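Local coordinates for protein IS607 family transposase IS1535 (Mycobacterium tuberculosis, PDB 6DGB) that probably binds DNA and carries out strand exchange as a serine-recombinase transposase of the IS607 family, represented here by its catalytic domain, at residues R19-W27 against I65-L73. Residues are numbered along the deposited sequence; the frame is centred on the assembly and turned at random.
Sequences RQVARLTAW and IVVEHRDRL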
loop_
_atom_site.group_PDB
_atom_site.type_symbol
_atom_site.label_atom_id
_atom_site.label_comp_id
_atom_site.label_asym_id
_atom_site.label_seq_id
_atom_site.Cartn_x
_atom_site.Cartn_y
_atom_site.Cartn_z
ATOM N N ARG A 19 9.889 11.046 19.342
ATOM C CA ARG A 19 9.804 12.254 18.519
ATOM C C ARG A 19 8.395 12.392 17.863
ATOM O O ARG A 19 7.893 13.512 17.717
ATOM C CB ARG A 19 10.919 12.236 17.463
ATOM C CG ARG A 19 11.038 13.505 16.606
ATOM C CD ARG A 19 11.963 13.288 15.418
ATOM N NE ARG A 19 11.566 12.114 14.636
ATOM C CZ ARG A 19 10.731 12.145 13.606
ATOM N NH1 ARG A 19 10.226 13.299 13.189
ATOM N NH2 ARG A 19 10.412 11.027 12.970
ATOM N N GLN A 20 7.765 11.241 17.509
ATOM C CA GLN A 20 6.422 11.143 16.942
ATOM C C GLN A 20 5.339 11.452 17.986
ATOM O O GLN A 20 4.546 12.357 17.766
ATOM C CB GLN A 20 6.213 9.767 16.302
ATOM C CG GLN A 20 6.824 9.686 14.914
ATOM C CD GLN A 20 6.868 8.290 14.366
ATOM O OE1 GLN A 20 5.865 7.738 13.916
ATOM N NE2 GLN A 20 8.055 7.718 14.329
ATOM N N VAL A 21 5.345 10.762 19.139
ATOM C CA VAL A 21 4.402 10.985 20.241
ATOM C C VAL A 21 4.440 12.452 20.678
ATOM O O VAL A 21 3.382 13.039 20.896
ATOM C CB VAL A 21 4.668 10.006 21.424
ATOM C CG1 VAL A 21 3.814 10.321 22.655
ATOM C CG2 VAL A 21 4.446 8.567 20.995
ATOM N N ALA A 22 5.646 13.050 20.770
ATOM C CA ALA A 22 5.824 14.444 21.177
ATOM C C ALA A 22 5.190 15.414 20.165
ATOM O O ALA A 22 4.343 16.234 20.548
ATOM C CB ALA A 22 7.298 14.759 21.394
ATOM N N ARG A 23 5.549 15.282 18.872
ATOM C CA ARG A 23 4.967 16.117 17.826
ATOM C C ARG A 23 3.424 15.922 17.767
ATOM O O ARG A 23 2.715 16.930 17.745
ATOM C CB ARG A 23 5.693 15.919 16.479
ATOM C CG ARG A 23 5.045 16.606 15.251
ATOM C CD ARG A 23 5.053 18.139 15.271
ATOM N NE ARG A 23 3.837 18.682 14.659
ATOM C CZ ARG A 23 3.073 19.628 15.200
ATOM N NH1 ARG A 23 3.415 20.190 16.356
ATOM N NH2 ARG A 23 1.969 20.037 14.579
ATOM N N LEU A 24 2.919 14.659 17.897
ATOM C CA LEU A 24 1.480 14.318 17.905
ATOM C C LEU A 24 0.661 14.903 19.059
ATOM O O LEU A 24 -0.502 15.256 18.850
ATOM C CB LEU A 24 1.247 12.811 17.846
ATOM C CG LEU A 24 1.509 12.121 16.499
ATOM C CD1 LEU A 24 1.095 10.692 16.550
ATOM C CD2 LEU A 24 0.820 12.817 15.366
ATOM N N THR A 25 1.237 14.975 20.279
ATOM C CA THR A 25 0.531 15.558 21.417
ATOM C C THR A 25 0.610 17.053 21.361
ATOM O O THR A 25 -0.301 17.712 21.856
ATOM C CB THR A 25 0.944 14.982 22.760
ATOM O OG1 THR A 25 2.323 14.642 22.729
ATOM C CG2 THR A 25 0.101 13.787 23.153
ATOM N N ALA A 26 1.667 17.604 20.720
ATOM C CA ALA A 26 1.785 19.049 20.528
ATOM C C ALA A 26 0.644 19.443 19.586
ATOM O O ALA A 26 -0.050 20.432 19.847
ATOM C CB ALA A 26 3.126 19.401 19.910
ATOM N N TRP A 27 0.409 18.609 18.539
ATOM C CA TRP A 27 -0.652 18.787 17.547
ATOM C C TRP A 27 -1.997 18.817 18.269
ATOM O O TRP A 27 -2.699 19.817 18.173
ATOM C CB TRP A 27 -0.592 17.676 16.483
ATOM C CG TRP A 27 -1.558 17.836 15.343
ATOM C CD1 TRP A 27 -1.285 18.314 14.093
ATOM C CD2 TRP A 27 -2.934 17.441 15.329
ATOM N NE1 TRP A 27 -2.417 18.265 13.310
ATOM C CE2 TRP A 27 -3.444 17.737 14.048
ATOM C CE3 TRP A 27 -3.798 16.875 16.289
ATOM C CZ2 TRP A 27 -4.780 17.516 13.714
ATOM C CZ3 TRP A 27 -5.121 16.658 15.960
ATOM C CH2 TRP A 27 -5.597 16.960 14.684
ATOM N N ILE A 65 -7.569 10.033 12.257
ATOM C CA ILE A 65 -6.335 9.286 12.463
ATOM C C ILE A 65 -5.193 10.233 12.132
ATOM O O ILE A 65 -4.992 10.605 10.965
ATOM C CB ILE A 65 -6.300 7.974 11.622
ATOM C CG1 ILE A 65 -7.475 7.032 12.024
ATOM C CG2 ILE A 65 -4.931 7.273 11.762
ATOM C CD1 ILE A 65 -7.739 5.981 11.146
ATOM N N VAL A 66 -4.458 10.624 13.164
ATOM C CA VAL A 66 -3.360 11.575 13.057
ATOM C C VAL A 66 -2.007 10.845 13.039
ATOM O O VAL A 66 -1.680 10.079 13.956
ATOM C CB VAL A 66 -3.454 12.696 14.155
ATOM C CG1 VAL A 66 -2.453 13.823 13.914
ATOM C CG2 VAL A 66 -4.865 13.261 14.260
ATOM N N VAL A 67 -1.231 11.102 11.973
ATOM C CA VAL A 67 0.149 10.625 11.770
ATOM C C VAL A 67 1.144 11.798 11.664
ATOM O O VAL A 67 0.737 12.894 11.275
ATOM C CB VAL A 67 0.290 9.687 10.551
ATOM C CG1 VAL A 67 -0.156 8.283 10.901
ATOM C CG2 VAL A 67 -0.424 10.237 9.321
ATOM N N GLU A 68 2.442 11.561 11.927
ATOM C CA GLU A 68 3.425 12.631 11.790
ATOM C C GLU A 68 3.646 12.896 10.310
ATOM O O GLU A 68 3.437 14.022 9.866
ATOM C CB GLU A 68 4.731 12.315 12.517
ATOM C CG GLU A 68 5.709 13.477 12.470
ATOM C CD GLU A 68 7.083 13.242 13.064
ATOM O OE1 GLU A 68 7.695 12.191 12.765
ATOM O OE2 GLU A 68 7.589 14.158 13.753
ATOM N N HIS A 69 4.022 11.861 9.545
ATOM C CA HIS A 69 4.189 11.956 8.105
ATOM C C HIS A 69 3.273 10.887 7.567
ATOM O O HIS A 69 2.892 9.982 8.322
ATOM C CB HIS A 69 5.641 11.654 7.663
ATOM C CG HIS A 69 6.725 12.550 8.209
ATOM N ND1 HIS A 69 6.486 13.880 8.555
ATOM C CD2 HIS A 69 8.038 12.280 8.422
ATOM C CE1 HIS A 69 7.645 14.357 8.990
ATOM N NE2 HIS A 69 8.606 13.431 8.938
ATOM N N ARG A 70 2.922 10.981 6.260
ATOM C CA ARG A 70 2.079 10.023 5.521
ATOM C C ARG A 70 2.659 8.604 5.558
ATOM O O ARG A 70 1.919 7.663 5.839
ATOM C CB ARG A 70 1.929 10.466 4.055
ATOM C CG ARG A 70 0.506 10.828 3.648
ATOM C CD ARG A 70 0.419 11.371 2.227
ATOM N NE ARG A 70 -0.970 11.577 1.803
ATOM C CZ ARG A 70 -1.723 12.612 2.169
ATOM N NH1 ARG A 70 -1.239 13.540 2.984
ATOM N NH2 ARG A 70 -2.968 12.719 1.731
ATOM N N ASP A 71 3.991 8.458 5.319
ATOM C CA ASP A 71 4.713 7.180 5.270
ATOM C C ASP A 71 4.656 6.344 6.553
ATOM O O ASP A 71 5.025 5.166 6.520
ATOM C CB ASP A 71 6.171 7.376 4.829
ATOM C CG ASP A 71 6.954 8.337 5.694
ATOM O OD1 ASP A 71 6.964 9.550 5.372
ATOM O OD2 ASP A 71 7.585 7.873 6.676
ATOM N N ARG A 72 4.214 6.934 7.681
ATOM C CA ARG A 72 4.123 6.206 8.950
ATOM C C ARG A 72 2.885 5.323 8.954
ATOM O O ARG A 72 2.877 4.263 9.587
ATOM C CB ARG A 72 4.175 7.150 10.160
ATOM C CG ARG A 72 5.435 7.985 10.243
ATOM C CD ARG A 72 6.656 7.203 10.673
ATOM N NE ARG A 72 7.392 6.668 9.522
ATOM C CZ ARG A 72 8.188 5.600 9.564
ATOM N NH1 ARG A 72 8.356 4.931 10.699
ATOM N NH2 ARG A 72 8.816 5.188 8.470
ATOM N N LEU A 73 1.847 5.757 8.228
ATOM C CA LEU A 73 0.619 4.999 8.107
ATOM C C LEU A 73 0.846 3.897 7.088
ATOM O O LEU A 73 0.325 2.814 7.273
ATOM C CB LEU A 73 -0.548 5.897 7.675
ATOM C CG LEU A 73 -1.918 5.354 8.048
ATOM C CD1 LEU A 73 -2.340 5.843 9.402
ATOM C CD2 LEU A 73 -2.934 5.762 7.060
HETATM O O HOH W 1 3.187 9.379 13.380
#
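Glu-68 reaches from just past the end of strand 64-67 to helix 14-30, and its side chain can be followed outward atom by atom. CB lies 4.1 Å from CG of Gln-20. CG lies over one face of the neighbouring His-69 ring, off its centre, and stands anti to the backbone N, with the chain extended beyond it, which carries the carboxylate across to the helix. There OE1 forms a salt bridge with NH1 of Arg-19 at 2.8 Å, the guanidinium and carboxylate planes lying 30° apart and the approach oblique. NH1 is equally close to OE2, and NH2 also approaches OE1. OE1 packs against CG of Gln-20 too, while OE2 also lies by the aliphatic CB and CG of Arg-23. Arg-19 is exposed and Glu-68 buried, so the ion pair runs from the surface inward.

Backbone evidence places the join in the resolvase-type catalytic fold: the four-stranded parallel sheet has order 2-1-3-4, and helix 14-30, which follows its first strand, packs over the third. The axes of 19-27 and 65-67 approach to 9.3 Å, at 127° between their N-to-C directions. Val-66 points toward the helix; its CG1 lies over the six-membered ring of Trp-27, 4.0 Å from the centroid and 13° off the normal, a CH-pi contact. CG2 reaches the same indole at CH2, and CD2 of Leu-24 meets CG1 of Val-66 at 3.7 Å. Leu-4 and Val-93 of the flanking strands extend this apolar layer.

Where the strand gives way to the loop, a water oxygen accepts from Glu-68 N at 2.7 Å, and the water donates to Gln-20 OE1. That amide oxygen also accepts from Arg-7 N, and lies against CD of Arg-72, whose guanidinium is engaged by Asp-71 and Asp-103.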